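Local coordinates for single domain haemoglobin (Campylobacter jejuni, PDB 2WY4), which binds haem and probably binds oxygen and turns over nitric oxide, at residues 62-67 against 117-122; 28-33 against 102-107. All blocks are in the same frame, centred on the assembly; numbering follows the deposited sequence. Where two conformers were deposited one is given.

Interaction 1: 62-67 against 117-122; sequences MAAKNI and KAWEVA
Ile67 and Ala122 meet methyl to methyl, CD1 of the isoleucine lying 3.9 Å from CB of the alanine, and a second, looser touch follows three residues earlier in each segment, between Ala64 and Trp119. The pair illustrates how two helical segments can be joined with an alanine on each, one facing an isoleucine and the other a large ring. Ile67 follows Asn66, the first residue after helix 51-65 to leave helical geometry, and its CA comes within 7.2 Å of that of Ala122. With CG1 anti to the backbone N (chi1 -165°), the longer branch heads for helix 113-139, and its end turns at chi2 to bring CD1 to the alanine methyl.

Trp119 behaves differently. Its CB does not aim at the facing segment, yet the indole swings its six-membered ring forward, so that the outermost carbon, CH2, arrives 4.3 Å from Ala64 CB, a loose van der Waals touch in which the methyl approaches the ring obliquely. Ile9 of helix 4-34 touches both Ala64 and the indole, while Leu102 and Ile105 of helix 94-109 also lie against the Trp119 side chain. The backbone oxygen of Ala64 accepts a hydrogen bond from Lys10.

Methyl groups and one indole thus join the C-terminal part of helix 51-65 and the residues just after it to helix 113-139, corresponding to helices E and H of the globin fold, in the buried packing characteristic of that all-helical architecture.

Interaction 2: 28-33 against 102-107; sequences YKIMFN and LKAIKN. With CYN (cyanide ion), chain C.
Ile30 lies against Lys103, Ala104 and Asn107, and following it outward from CB gives an example of one branched side chain packed between two helices. CB already points at helix 94-109, and there the chain divides. CB, CG1 and CG2 all face the end of the Lys103 chain around CE, but the modelled separation of CG2 from that carbon is too short to be real, so the spacings around it carry no weight. CG1 stands anti to the carbonyl carbon (chi1 -70°), and the nearly extended chi2 of 161° carries CD1 on to the backbone of the other helix. This methyl has the most varied company. It comes within 3.7 Å of the backbone N of Ala104 and also touches that residue's CB. On the Asn107 side it lies 3.8 Å from ND2.

Lys103 passes obliquely across the isoleucine, its chain bending at chi3 and chi4; its NZ has a long, weak ion pair with Asp34. ND2 of Asn107 touches CD1 of Ile30 by van der Waals contact and is hydrogen-bonded to OE2 of Glu26. The two helix axes approach to 9.7 Å at an angle of 134°, the crossing of helices B and G in a globin, the B part lying here within the continuous helix 4-34.

Two residues before Ile30, Tyr28 turns into the haem pocket. Its OH donates a hydrogen bond to the cyanide N at 2.5 Å, the ligand lying at the ring edge near its plane, and the same OH is hydrogen-bonded to Gln52. The chemistry therefore divides within a single helix: Ile30 meets helix 94-109 by van der Waals packing alone, while hydrogen bonding at Tyr28 is consistent with stabilising a ligand bound at the haem.

Both contacts belong to one globin fold but differ in depth. Interaction 1 is largely buried, and the atoms that touch are all carbon; interaction 2 is half exposed, so a lysine and an asparagine border its buried isoleucine and alanine. No helix is shared, yet the contacts adjoin: helix 94-109 of interaction 2 precedes helix 113-139 of interaction 1 in the chain, and the two pack together where Trp119 CG meets Ile105 CD1 at 3.8 Å. The contact centres are about 17 Å apart. The 28-33 segment alone adds a ligand-binding residue, Tyr28, whereas interaction 1 is plain helix packing away from the ligands, the Trp119 side chain being about 9 Å from the haem.

Interaction 1: 62-67 against 117-122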
ATOM      1  N   MET A  62      -2.937  -8.642   0.331  1.00 12.83           N
ATOM      2  CA  MET A  62      -3.755  -9.041  -0.799  1.00 13.23           C
ATOM      3  C   MET A  62      -2.986  -8.863  -2.099  1.00 12.87           C
ATOM      4  O   MET A  62      -3.074  -9.692  -2.992  1.00 13.92           O
ATOM      5  CB  MET A  62      -5.048  -8.216  -0.840  1.00 14.45           C
ATOM      6  CG  MET A  62      -6.078  -8.695  -1.797  1.00 15.58           C
ATOM      7  SD  MET A  62      -6.701 -10.350  -1.253  1.00 18.58           S
ATOM      8  CE  MET A  62      -8.231 -10.343  -2.179  1.00 20.40           C
ATOM      9  N   ALA A  63      -2.252  -7.758  -2.207  1.00 12.59           N
ATOM     10  CA  ALA A  63      -1.500  -7.497  -3.432  1.00 12.88           C
ATOM     11  C   ALA A  63      -0.311  -8.471  -3.549  1.00 13.88           C
ATOM     12  O   ALA A  63      -0.033  -9.013  -4.614  1.00 15.49           O
ATOM     13  CB  ALA A  63      -1.016  -6.053  -3.436  1.00 13.27           C
ATOM     14  N   ALA A  64       0.401  -8.673  -2.455  1.00 13.68           N
ATOM     15  CA  ALA A  64       1.552  -9.585  -2.488  1.00 14.12           C
ATOM     16  C   ALA A  64       1.116 -11.001  -2.872  1.00 14.93           C
ATOM     17  O   ALA A  64       1.762 -11.669  -3.662  1.00 16.19           O
ATOM     18  CB  ALA A  64       2.277  -9.570  -1.137  1.00 14.41           C
ATOM     19  N   LYS A  65      -0.004 -11.455  -2.311  1.00 15.79           N
ATOM     20  CA  LYS A  65      -0.543 -12.764  -2.665  1.00 16.97           C
ATOM     21  C   LYS A  65      -0.872 -12.886  -4.137  1.00 16.83           C
ATOM     22  O   LYS A  65      -0.719 -13.958  -4.718  1.00 18.17           O
ATOM     23  CB  LYS A  65      -1.839 -13.050  -1.895  1.00 16.86           C
ATOM     24  CG  LYS A  65      -1.691 -13.358  -0.408  1.00 20.10           C
ATOM     25  CD  LYS A  65      -3.062 -13.339   0.329  1.00 21.71           C
ATOM     26  CE  LYS A  65      -4.114 -14.187  -0.343  1.00 22.19           C
ATOM     27  NZ  LYS A  65      -3.935 -15.659  -0.248  1.00 21.84           N
ATOM     28  N   ASN A  66      -1.284 -11.783  -4.741  1.00 16.43           N
ATOM     29  CA  ASN A  66      -1.708 -11.798  -6.131  1.00 16.25           C
ATOM     30  C   ASN A  66      -0.747 -11.085  -7.062  1.00 16.98           C
ATOM     31  O   ASN A  66      -1.113 -10.676  -8.171  1.00 17.01           O
ATOM     32  CB  ASN A  66      -3.111 -11.184  -6.246  1.00 15.44           C
ATOM     33  CG  ASN A  66      -4.162 -12.003  -5.522  1.00 17.14           C
ATOM     34  OD1 ASN A  66      -4.667 -11.605  -4.455  1.00 17.44           O
ATOM     35  ND2 ASN A  66      -4.464 -13.166  -6.083  1.00 19.37           N
ATOM     36  N   ILE A  67       0.499 -10.969  -6.625  1.00 17.51           N
ATOM     37  CA  ILE A  67       1.429 -10.133  -7.404  1.00 18.05           C
ATOM     38  C   ILE A  67       1.669 -10.597  -8.863  1.00 19.40           C
ATOM     39  O   ILE A  67       1.928  -9.780  -9.737  1.00 19.54           O
ATOM     40  CB  ILE A  67       2.746  -9.964  -6.668  1.00 18.31           C
ATOM     41  CG1 ILE A  67       3.557  -8.806  -7.292  1.00 19.23           C
ATOM     42  CG2 ILE A  67       3.520 -11.268  -6.697  1.00 17.66           C
ATOM     43  CD1 ILE A  67       2.835  -7.481  -7.259  1.00 19.99           C
ATOM     44  N   LYS A 117      14.386  -3.666  -4.024  1.00 16.84           N
ATOM     45  CA  LYS A 117      14.106  -3.548  -5.457  1.00 17.39           C
ATOM     46  C   LYS A 117      12.795  -4.250  -5.823  1.00 16.90           C
ATOM     47  O   LYS A 117      11.947  -3.739  -6.581  1.00 16.11           O
ATOM     48  CB  LYS A 117      15.284  -4.140  -6.254  1.00 18.92           C
ATOM     49  CG  LYS A 117      15.284  -3.819  -7.730  1.00 20.71           C
ATOM     50  CD  LYS A 117      15.266  -2.309  -7.972  1.00 25.16           C
ATOM     51  CE  LYS A 117      16.160  -1.881  -9.137  1.00 27.49           C
ATOM     52  NZ  LYS A 117      17.525  -1.625  -8.644  1.00 31.74           N
ATOM     53  N   ALA A 118      12.592  -5.421  -5.232  1.00 16.19           N
ATOM     54  CA  ALA A 118      11.417  -6.180  -5.554  1.00 15.96           C
ATOM     55  C   ALA A 118      10.171  -5.397  -5.105  1.00 15.16           C
ATOM     56  O   ALA A 118       9.183  -5.372  -5.821  1.00 15.98           O
ATOM     57  CB  ALA A 118      11.490  -7.576  -4.932  1.00 16.36           C
ATOM     58  N   TRP A 119      10.241  -4.743  -3.946  1.00 15.41           N
ATOM     59  CA  TRP A 119       9.084  -3.959  -3.466  1.00 14.06           C
ATOM     60  C   TRP A 119       8.892  -2.677  -4.253  1.00 15.33           C
ATOM     61  O   TRP A 119       7.774  -2.221  -4.458  1.00 15.98           O
ATOM     62  CB  TRP A 119       9.254  -3.652  -1.966  1.00 13.08           C
ATOM     63  CG  TRP A 119       8.673  -4.789  -1.130  1.00 14.34           C
ATOM     64  CD1 TRP A 119       9.342  -5.810  -0.496  1.00 17.00           C
ATOM     65  CD2 TRP A 119       7.285  -5.093  -0.996  1.00 16.28           C
ATOM     66  NE1 TRP A 119       8.443  -6.687   0.077  1.00 18.21           N
ATOM     67  CE2 TRP A 119       7.178  -6.279  -0.248  1.00 16.37           C
ATOM     68  CE3 TRP A 119       6.113  -4.480  -1.445  1.00 15.31           C
ATOM     69  CZ2 TRP A 119       5.951  -6.817   0.114  1.00 15.75           C
ATOM     70  CZ3 TRP A 119       4.905  -5.022  -1.098  1.00 16.91           C
ATOM     71  CH2 TRP A 119       4.835  -6.188  -0.356  1.00 18.08           C
ATOM     72  N   GLU A 120       9.993  -2.097  -4.727  1.00 16.44           N
ATOM     73  CA  GLU A 120       9.886  -0.889  -5.549  1.00 17.02           C
ATOM     74  C   GLU A 120       9.117  -1.234  -6.827  1.00 16.85           C
ATOM     75  O   GLU A 120       8.193  -0.528  -7.250  1.00 16.02           O
ATOM     76  CB  GLU A 120      11.259  -0.349  -5.953  0.60 17.65           C
ATOM     77  CG  GLU A 120      12.107   0.118  -4.801  0.60 19.25           C
ATOM     78  CD  GLU A 120      13.385   0.786  -5.277  0.60 23.08           C
ATOM     79  OE1 GLU A 120      13.712   0.664  -6.479  0.60 28.09           O
ATOM     80  OE2 GLU A 120      14.044   1.435  -4.448  0.60 27.77           O
ATOM     81  N   VAL A 121       9.505  -2.344  -7.446  1.00 15.86           N
ATOM     82  CA  VAL A 121       8.843  -2.806  -8.654  1.00 17.27           C
ATOM     83  C   VAL A 121       7.366  -3.198  -8.407  1.00 17.59           C
ATOM     84  O   VAL A 121       6.457  -2.814  -9.168  1.00 17.94           O
ATOM     85  CB  VAL A 121       9.635  -3.984  -9.253  1.00 17.99           C
ATOM     86  CG1 VAL A 121       8.925  -4.589 -10.413  1.00 18.34           C
ATOM     87  CG2 VAL A 121      11.031  -3.520  -9.709  1.00 19.33           C
ATOM     88  N   ALA A 122       7.139  -3.983  -7.369  1.00 16.86           N
ATOM     89  CA  ALA A 122       5.793  -4.420  -7.050  1.00 15.55           C
ATOM     90  C   ALA A 122       4.909  -3.234  -6.770  1.00 15.51           C
ATOM     91  O   ALA A 122       3.775  -3.207  -7.219  1.00 15.51           O
ATOM     92  CB  ALA A 122       5.785  -5.345  -5.860  1.00 15.05           C
TER

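Interaction 2: 28-33 against 102-107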
ATOM      1  N   TYR A  28       2.274   5.296   8.254  1.00 12.69           N
ATOM      2  CA  TYR A  28       1.480   6.475   8.544  1.00 11.92           C
ATOM      3  C   TYR A  28       2.248   7.524   9.335  1.00 12.46           C
ATOM      4  O   TYR A  28       2.024   8.698   9.147  1.00 12.58           O
ATOM      5  CB  TYR A  28       0.169   6.115   9.283  1.00 11.34           C
ATOM      6  CG  TYR A  28      -0.834   5.440   8.349  1.00 11.59           C
ATOM      7  CD1 TYR A  28      -1.357   6.128   7.282  1.00 10.86           C
ATOM      8  CD2 TYR A  28      -1.232   4.129   8.530  1.00 11.61           C
ATOM      9  CE1 TYR A  28      -2.221   5.557   6.411  1.00 11.18           C
ATOM     10  CE2 TYR A  28      -2.126   3.552   7.654  1.00 12.18           C
ATOM     11  CZ  TYR A  28      -2.600   4.256   6.577  1.00 12.02           C
ATOM     12  OH  TYR A  28      -3.475   3.647   5.698  1.00 11.78           O
ATOM     13  N   LYS A  29       3.132   7.098  10.228  1.00 14.03           N
ATOM     14  CA  LYS A  29       4.009   8.047  10.931  1.00 14.93           C
ATOM     15  C   LYS A  29       4.828   8.869   9.923  1.00 15.19           C
ATOM     16  O   LYS A  29       4.872  10.109   9.973  1.00 15.77           O
ATOM     17  CB  LYS A  29       4.943   7.309  11.886  1.00 16.48           C
ATOM     18  CG  LYS A  29       5.894   8.202  12.680  1.00 19.08           C
ATOM     19  CD  LYS A  29       6.843   7.382  13.556  1.00 22.99           C
ATOM     20  CE  LYS A  29       7.979   8.237  14.126  1.00 24.78           C
ATOM     21  NZ  LYS A  29       8.659   7.630  15.324  1.00 28.85           N
ATOM     22  N   ILE A  30       5.472   8.176   9.002  1.00 15.00           N
ATOM     23  CA  ILE A  30       6.300   8.840   7.984  1.00 15.20           C
ATOM     24  C   ILE A  30       5.445   9.751   7.110  1.00 14.82           C
ATOM     25  O   ILE A  30       5.773  10.905   6.901  1.00 15.31           O
ATOM     26  CB  ILE A  30       7.040   7.807   7.128  1.00 14.98           C
ATOM     27  CG1 ILE A  30       8.135   7.111   7.932  1.00 15.19           C
ATOM     28  CG2 ILE A  30       7.631   8.479   5.895  1.00 15.13           C
ATOM     29  CD1 ILE A  30       8.593   5.815   7.351  1.00 15.25           C
ATOM     30  N   MET A  31       4.339   9.236   6.609  1.00 13.96           N
ATOM     31  CA  MET A  31       3.548  10.015   5.706  1.00 13.53           C
ATOM     32  C   MET A  31       2.940  11.245   6.352  1.00 14.49           C
ATOM     33  O   MET A  31       2.961  12.313   5.774  1.00 14.50           O
ATOM     34  CB  MET A  31       2.483   9.207   4.999  1.00 13.88           C
ATOM     35  CG  MET A  31       1.762   9.989   3.916  1.00 15.62           C
ATOM     36  SD  MET A  31       0.744   8.958   2.840  1.00 15.51           S
ATOM     37  CE  MET A  31      -0.471   8.362   4.004  1.00 15.37           C
ATOM     38  N   PHE A  32       2.399  11.103   7.566  1.00 14.16           N
ATOM     39  CA  PHE A  32       1.795  12.250   8.233  1.00 14.86           C
ATOM     40  C   PHE A  32       2.845  13.284   8.624  1.00 15.31           C
ATOM     41  O   PHE A  32       2.561  14.480   8.654  1.00 17.08           O
ATOM     42  CB  PHE A  32       0.949  11.818   9.422  1.00 15.13           C
ATOM     43  CG  PHE A  32      -0.250  10.992   9.039  1.00 15.06           C
ATOM     44  CD1 PHE A  32      -0.768  11.028   7.737  1.00 16.03           C
ATOM     45  CD2 PHE A  32      -0.852  10.183   9.970  1.00 15.22           C
ATOM     46  CE1 PHE A  32      -1.878  10.267   7.389  1.00 15.20           C
ATOM     47  CE2 PHE A  32      -1.968   9.429   9.614  1.00 16.31           C
ATOM     48  CZ  PHE A  32      -2.455   9.457   8.339  1.00 15.09           C
ATOM     49  N   ASN A  33       4.056  12.835   8.901  1.00 16.20           N
ATOM     50  CA  ASN A  33       5.152  13.762   9.223  1.00 17.25           C
ATOM     51  C   ASN A  33       5.682  14.499   8.024  1.00 17.77           C
ATOM     52  O   ASN A  33       5.973  15.706   8.115  1.00 19.30           O
ATOM     53  CB  ASN A  33       6.340  13.012   9.805  1.00 17.30           C
ATOM     54  CG  ASN A  33       7.453  13.952  10.216  1.00 19.96           C
ATOM     55  OD1 ASN A  33       7.333  14.629  11.221  1.00 23.82           O
ATOM     56  ND2 ASN A  33       8.493  14.072   9.385  1.00 23.79           N
ATOM     57  N   LEU A 102       8.076   2.487   1.033  1.00 14.32           N
ATOM     58  CA  LEU A 102       9.410   1.941   0.868  1.00 13.12           C
ATOM     59  C   LEU A 102      10.329   2.332   2.021  1.00 12.74           C
ATOM     60  O   LEU A 102      11.162   1.525   2.478  1.00 13.67           O
ATOM     61  CB  LEU A 102      10.026   2.317  -0.497  1.00 13.85           C
ATOM     62  CG  LEU A 102       9.731   1.236  -1.567  1.00 17.60           C
ATOM     63  CD1 LEU A 102      10.604   0.007  -1.380  1.00 20.15           C
ATOM     64  CD2 LEU A 102       8.250   0.809  -1.617  1.00 20.42           C
ATOM     65  N   LYS A 103      10.176   3.548   2.520  1.00 13.20           N
ATOM     66  CA  LYS A 103      10.949   3.958   3.664  1.00 12.82           C
ATOM     67  C   LYS A 103      10.580   3.154   4.917  1.00 13.46           C
ATOM     68  O   LYS A 103      11.438   2.765   5.678  1.00 14.00           O
ATOM     69  CB  LYS A 103      10.820   5.467   3.907  1.00 13.54           C
ATOM     70  CG  LYS A 103      11.607   5.913   5.090  1.00 16.04           C
ATOM     71  CD  LYS A 103      11.779   7.407   5.132  1.00 23.84           C
ATOM     72  CE  LYS A 103      10.686   8.114   5.874  1.00 26.93           C
ATOM     73  NZ  LYS A 103      11.231   9.348   6.534  1.00 25.70           N
ATOM     74  N   ALA A 104       9.286   2.920   5.113  1.00 13.57           N
ATOM     75  CA  ALA A 104       8.827   2.131   6.245  1.00 12.29           C
ATOM     76  C   ALA A 104       9.427   0.725   6.176  1.00 12.86           C
ATOM     77  O   ALA A 104       9.845   0.163   7.194  1.00 14.10           O
ATOM     78  CB  ALA A 104       7.277   2.044   6.241  1.00 12.13           C
ATOM     79  N   ILE A 105       9.468   0.176   4.963  1.00 12.78           N
ATOM     80  CA  ILE A 105      10.031  -1.148   4.753  1.00 13.11           C
ATOM     81  C   ILE A 105      11.526  -1.172   5.099  1.00 14.04           C
ATOM     82  O   ILE A 105      12.007  -2.041   5.792  1.00 13.95           O
ATOM     83  CB  ILE A 105       9.760  -1.634   3.307  1.00 13.62           C
ATOM     84  CG1 ILE A 105       8.287  -2.015   3.152  1.00 13.41           C
ATOM     85  CG2 ILE A 105      10.644  -2.840   2.943  1.00 13.68           C
ATOM     86  CD1 ILE A 105       7.914  -2.321   1.708  1.00 13.73           C
ATOM     87  N   LYS A 106      12.241  -0.187   4.606  1.00 15.15           N
ATOM     88  CA  LYS A 106      13.654  -0.064   4.926  1.00 16.35           C
ATOM     89  C   LYS A 106      13.857   0.044   6.434  1.00 16.59           C
ATOM     90  O   LYS A 106      14.713  -0.602   6.985  1.00 17.41           O
ATOM     91  CB  LYS A 106      14.272   1.163   4.244  1.00 17.10           C
ATOM     92  CG  LYS A 106      15.672   0.945   3.723  1.00 23.78           C
ATOM     93  CD  LYS A 106      16.663   0.788   4.822  1.00 28.10           C
ATOM     94  CE  LYS A 106      18.068   1.022   4.302  1.00 29.41           C
ATOM     95  NZ  LYS A 106      18.075   2.150   3.318  1.00 32.13           N
ATOM     96  N   ASN A 107      13.040   0.864   7.096  1.00 16.85           N
ATOM     97  CA  ASN A 107      13.176   1.081   8.549  1.00 17.04           C
ATOM     98  C   ASN A 107      12.912  -0.145   9.375  1.00 17.36           C
ATOM     99  O   ASN A 107      13.672  -0.450  10.302  1.00 17.67           O
ATOM    100  CB  ASN A 107      12.271   2.199   9.057  1.00 17.53           C
ATOM    101  CG  ASN A 107      12.699   3.568   8.567  1.00 17.50           C
ATOM    102  OD1 ASN A 107      13.829   3.754   8.053  1.00 18.34           O
ATOM    103  ND2 ASN A 107      11.845   4.564   8.815  1.00 19.90           N
TER
HETATM  104  C   CYN C 151      -4.429   4.197   2.296  1.00 11.63           C
HETATM  105  N   CYN C 151      -3.808   4.181   3.258  1.00 14.14           N